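Local coordinates for ActII protein (Streptomyces coelicolor, PDB 2OPT), which binds actinorhodin and its biosynthetic precursor (S)-DNPA and probably acts as a TetR-family, DNA-binding transcriptional repressor, at residues I60-P68 with M82-H93. Residues are numbered along the deposited sequence; the frame is centred on the assembly and turned at random. Where two conformers were deposited one is given.
Sequences IVLTEVEVP and MCRSLRRMFLAH
Ser85 OG is where the chain leaving helix 50-61 is tied to helix 75-92: the backbone N-H of Glu66 points almost straight at it, with Glu66 N to Ser85 OG 2.9 Å and an angle of 169° at the hydrogen. The Ser85 hydroxyl gets there because OG stands anti to its own backbone N (chi1 -163°). A water beside this bond donates to both Glu64 O and Ser85 O, and bonds weakly to Ser85 OG, so it bridges two backbone carbonyls, one from each segment. As in other TetR-family proteins, helix 50-61 closes what is probably the DNA-binding domain, and this contact sets its end and the following link against helix 75-92 of the C-terminal, regulatory part. At the His93 end the second polar link is short: His93 NE2 donates to Glu64 OE2 at 2.6 Å. The carboxylate oxygen is met on its syn side but tilted out of the carboxylate plane; it lies close to the imidazole plane, although the two planes are turned 52° apart. The other ring nitrogen, ND1, is hydrogen-bonded to Asp20 OD1 on helix 8-22, and the two bonds together fix the ring's rotation. Val61 CG1 then sits squarely over one face, 3.9 Å from the ring centroid of His93, as a CH-pi contact. Between the polar links Met89, in the conformer modelled here, runs extended through chi1 and chi2, carrying SD to 3.6 Å from Leu62 CD2 and to 3.7 Å from Val65 CG2; the bend at chi3 turns only CE, over the Phe90 face. The same Val65 methyl also meets Leu86 CD1 at 3.7 Å. Farther along, Val67 lies alongside Met82, while Pro68 CD rests against Met82 CB.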
loop_
_atom_site.group_PDB
_atom_site.type_symbol
_atom_site.label_atom_id
_atom_site.label_comp_id
_atom_site.label_asym_id
_atom_site.label_seq_id
_atom_site.Cartn_x
_atom_site.Cartn_y
_atom_site.Cartn_z
ATOM N N ILE A 60 12.748 -9.267 13.974
ATOM C CA ILE A 60 13.613 -8.716 15.021
ATOM C C ILE A 60 13.467 -7.205 15.275
ATOM O O ILE A 60 13.625 -6.726 16.400
ATOM C CB ILE A 60 15.068 -9.119 14.768
ATOM C CG1 ILE A 60 15.772 -9.265 16.113
ATOM C CG2 ILE A 60 15.795 -8.099 13.807
ATOM C CD1 ILE A 60 17.070 -9.980 15.994
ATOM N N VAL A 61 13.223 -6.436 14.214
ATOM C CA VAL A 61 13.086 -4.980 14.319
ATOM C C VAL A 61 11.718 -4.591 14.958
ATOM O O VAL A 61 11.550 -3.497 15.443
ATOM C CB VAL A 61 13.188 -4.337 12.903
ATOM C CG1 VAL A 61 14.561 -4.503 12.384
ATOM C CG2 VAL A 61 12.191 -5.017 11.890
ATOM N N LEU A 62 10.729 -5.486 14.898
ATOM C CA LEU A 62 9.396 -5.235 15.456
ATOM C C LEU A 62 9.400 -5.088 16.956
ATOM O O LEU A 62 8.439 -4.594 17.529
ATOM C CB LEU A 62 8.451 -6.367 15.091
ATOM C CG LEU A 62 8.084 -6.417 13.606
ATOM C CD1 LEU A 62 7.032 -7.546 13.318
ATOM C CD2 LEU A 62 7.480 -5.075 13.212
ATOM N N THR A 63 10.495 -5.516 17.589
ATOM C CA THR A 63 10.728 -5.212 18.965
ATOM C C THR A 63 10.659 -3.721 19.177
ATOM O O THR A 63 10.331 -3.281 20.267
ATOM C CB THR A 63 12.115 -5.741 19.465
ATOM O OG1 THR A 63 12.039 -5.848 20.880
ATOM C CG2 THR A 63 13.267 -4.786 19.138
ATOM N N GLU A 64 10.990 -2.933 18.131
ATOM C CA GLU A 64 11.040 -1.445 18.219
ATOM C C GLU A 64 9.692 -0.750 18.281
ATOM O O GLU A 64 9.591 0.442 18.585
ATOM C CB GLU A 64 11.808 -0.890 17.006
ATOM C CG GLU A 64 13.238 -1.416 16.866
ATOM C CD GLU A 64 14.063 -0.709 15.767
ATOM O OE1 GLU A 64 13.669 0.362 15.252
ATOM O OE2 GLU A 64 15.135 -1.233 15.449
ATOM N N VAL A 65 8.644 -1.475 17.933
ATOM C CA VAL A 65 7.324 -0.894 17.848
ATOM C C VAL A 65 6.633 -1.014 19.208
ATOM O O VAL A 65 6.381 -2.126 19.704
ATOM C CB VAL A 65 6.438 -1.625 16.822
ATOM C CG1 VAL A 65 5.018 -1.022 16.852
ATOM C CG2 VAL A 65 7.072 -1.556 15.447
ATOM N N GLU A 66 6.298 0.110 19.814
ATOM C CA GLU A 66 5.731 0.009 21.120
ATOM C C GLU A 66 4.205 0.282 21.013
ATOM O O GLU A 66 3.773 1.332 20.557
ATOM C CB GLU A 66 6.529 0.889 22.099
ATOM C CG GLU A 66 7.081 0.121 23.375
ATOM C CD GLU A 66 8.378 -0.679 23.154
ATOM O OE1 GLU A 66 8.347 -1.933 23.108
ATOM O OE2 GLU A 66 9.448 -0.056 23.055
ATOM N N VAL A 67 3.428 -0.728 21.384
ATOM C CA VAL A 67 1.989 -0.661 21.407
ATOM C C VAL A 67 1.624 -0.474 22.872
ATOM O O VAL A 67 1.991 -1.292 23.719
ATOM C CB VAL A 67 1.340 -1.966 20.860
ATOM C CG1 VAL A 67 -0.143 -1.775 20.768
ATOM C CG2 VAL A 67 1.926 -2.304 19.482
ATOM N N PRO A 68 0.972 0.652 23.203
ATOM C CA PRO A 68 0.735 0.901 24.620
ATOM C C PRO A 68 -0.354 0.045 25.211
ATOM O O PRO A 68 -1.234 -0.494 24.489
ATOM C CB PRO A 68 0.324 2.369 24.629
ATOM C CG PRO A 68 -0.323 2.561 23.287
ATOM C CD PRO A 68 0.516 1.778 22.356
ATOM N N MET A 82 0.975 4.366 18.433
ATOM C CA MET A 82 1.406 3.056 17.960
ATOM C C MET A 82 1.754 3.080 16.475
ATOM O O MET A 82 2.679 2.397 16.035
ATOM C CB MET A 82 0.319 2.012 18.230
ATOM C CG MET A 82 0.351 0.816 17.295
ATOM S SD MET A 82 -1.193 -0.114 17.321
ATOM C CE MET A 82 -2.065 0.637 15.951
ATOM N N CYS A 83 1.010 3.868 15.706
ATOM C CA CYS A 83 1.263 3.999 14.274
ATOM C C CYS A 83 2.548 4.776 14.013
ATOM O O CYS A 83 3.316 4.441 13.111
ATOM C CB CYS A 83 0.083 4.683 13.582
ATOM S SG CYS A 83 -1.373 3.634 13.375
ATOM N N ARG A 84 2.773 5.817 14.808
ATOM C CA ARG A 84 3.985 6.619 14.699
ATOM C C ARG A 84 5.218 5.790 15.045
ATOM O O ARG A 84 6.289 5.979 14.470
ATOM C CB ARG A 84 3.900 7.845 15.610
ATOM C CG ARG A 84 2.995 8.949 15.082
ATOM C CD ARG A 84 3.077 10.196 15.953
ATOM N NE ARG A 84 1.884 11.029 15.836
ATOM C CZ ARG A 84 1.124 11.394 16.863
ATOM N NH1 ARG A 84 0.056 12.156 16.665
ATOM N NH2 ARG A 84 1.430 10.999 18.091
ATOM N N SER A 85 5.053 4.868 15.988
ATOM C CA SER A 85 6.134 3.931 16.368
ATOM C C SER A 85 6.546 2.972 15.248
ATOM O O SER A 85 7.730 2.716 14.999
ATOM C CB SER A 85 5.702 3.116 17.607
ATOM O OG SER A 85 6.819 2.492 18.255
ATOM N N LEU A 86 5.563 2.433 14.553
ATOM C CA LEU A 86 5.824 1.639 13.405
ATOM C C LEU A 86 6.520 2.424 12.309
ATOM O O LEU A 86 7.465 1.932 11.682
ATOM C CB LEU A 86 4.476 1.152 12.845
ATOM C CG LEU A 86 4.597 0.095 11.760
ATOM C CD1 LEU A 86 5.380 -1.191 12.148
ATOM C CD2 LEU A 86 3.191 -0.281 11.312
ATOM N N ARG A 87 6.090 3.663 12.092
ATOM C CA ARG A 87 6.689 4.504 11.079
ATOM C C ARG A 87 8.134 4.774 11.406
ATOM O O ARG A 87 8.990 4.767 10.539
ATOM C CB ARG A 87 5.898 5.832 10.955
ATOM C CG ARG A 87 6.521 6.829 9.973
ATOM C CD ARG A 87 5.911 8.263 10.083
ATOM N NE ARG A 87 6.312 9.149 8.966
ATOM C CZ ARG A 87 6.438 10.455 9.086
ATOM N NH1 ARG A 87 6.207 11.052 10.249
ATOM N NH2 ARG A 87 6.813 11.162 8.051
ATOM N N ARG A 88 8.400 5.025 12.685
ATOM C CA ARG A 88 9.741 5.312 13.201
ATOM C C ARG A 88 10.682 4.168 12.831
ATOM O O ARG A 88 11.799 4.373 12.359
ATOM C CB ARG A 88 9.613 5.446 14.716
ATOM C CG ARG A 88 10.837 5.929 15.508
ATOM C CD ARG A 88 10.375 6.272 16.904
ATOM N NE ARG A 88 9.469 7.403 16.860
ATOM C CZ ARG A 88 8.295 7.467 17.477
ATOM N NH1 ARG A 88 7.551 8.564 17.330
ATOM N NH2 ARG A 88 7.907 6.483 18.284
ATOM N N MET A 89 10.189 2.942 13.039
ATOM C CA MET A 89 10.973 1.719 12.841
ATOM C C MET A 89 11.398 1.595 11.390
ATOM O O MET A 89 12.539 1.397 11.105
ATOM C CB MET A 89 10.142 0.492 13.264
ATOM C CG MET A 89 10.830 -0.851 12.998
ATOM S SD MET A 89 9.645 -2.202 12.892
ATOM C CE MET A 89 8.855 -1.936 11.303
ATOM N N PHE A 90 10.435 1.701 10.466
ATOM C CA PHE A 90 10.711 1.734 9.010
ATOM C C PHE A 90 11.733 2.812 8.622
ATOM O O PHE A 90 12.660 2.545 7.875
ATOM C CB PHE A 90 9.422 1.966 8.255
ATOM C CG PHE A 90 8.534 0.725 8.189
ATOM C CD1 PHE A 90 9.057 -0.489 7.784
ATOM C CD2 PHE A 90 7.195 0.786 8.550
ATOM C CE1 PHE A 90 8.224 -1.649 7.714
ATOM C CE2 PHE A 90 6.381 -0.358 8.492
ATOM C CZ PHE A 90 6.907 -1.552 8.085
ATOM N N LEU A 91 11.586 4.002 9.178
ATOM C CA LEU A 91 12.496 5.126 8.890
ATOM C C LEU A 91 13.905 4.868 9.394
ATOM O O LEU A 91 14.885 5.436 8.867
ATOM C CB LEU A 91 11.952 6.464 9.430
ATOM C CG LEU A 91 10.672 6.980 8.736
ATOM C CD1 LEU A 91 10.279 8.361 9.197
ATOM C CD2 LEU A 91 10.794 6.964 7.242
ATOM N N ALA A 92 14.018 4.007 10.396
ATOM C CA ALA A 92 15.300 3.642 10.979
ATOM C C ALA A 92 16.024 2.587 10.116
ATOM O O ALA A 92 17.241 2.476 10.169
ATOM C CB ALA A 92 15.076 3.111 12.377
ATOM N N HIS A 93 15.267 1.832 9.318
ATOM C CA HIS A 93 15.774 0.615 8.677
ATOM C C HIS A 93 15.566 0.595 7.185
ATOM O O HIS A 93 14.452 0.281 6.683
ATOM C CB HIS A 93 15.222 -0.684 9.336
ATOM C CG HIS A 93 15.570 -0.800 10.796
ATOM N ND1 HIS A 93 16.844 -1.075 11.230
ATOM C CD2 HIS A 93 14.828 -0.616 11.914
ATOM C CE1 HIS A 93 16.876 -1.079 12.546
ATOM N NE2 HIS A 93 15.671 -0.795 12.987
HETATM O O HOH W 1 9.807 2.499 16.718
#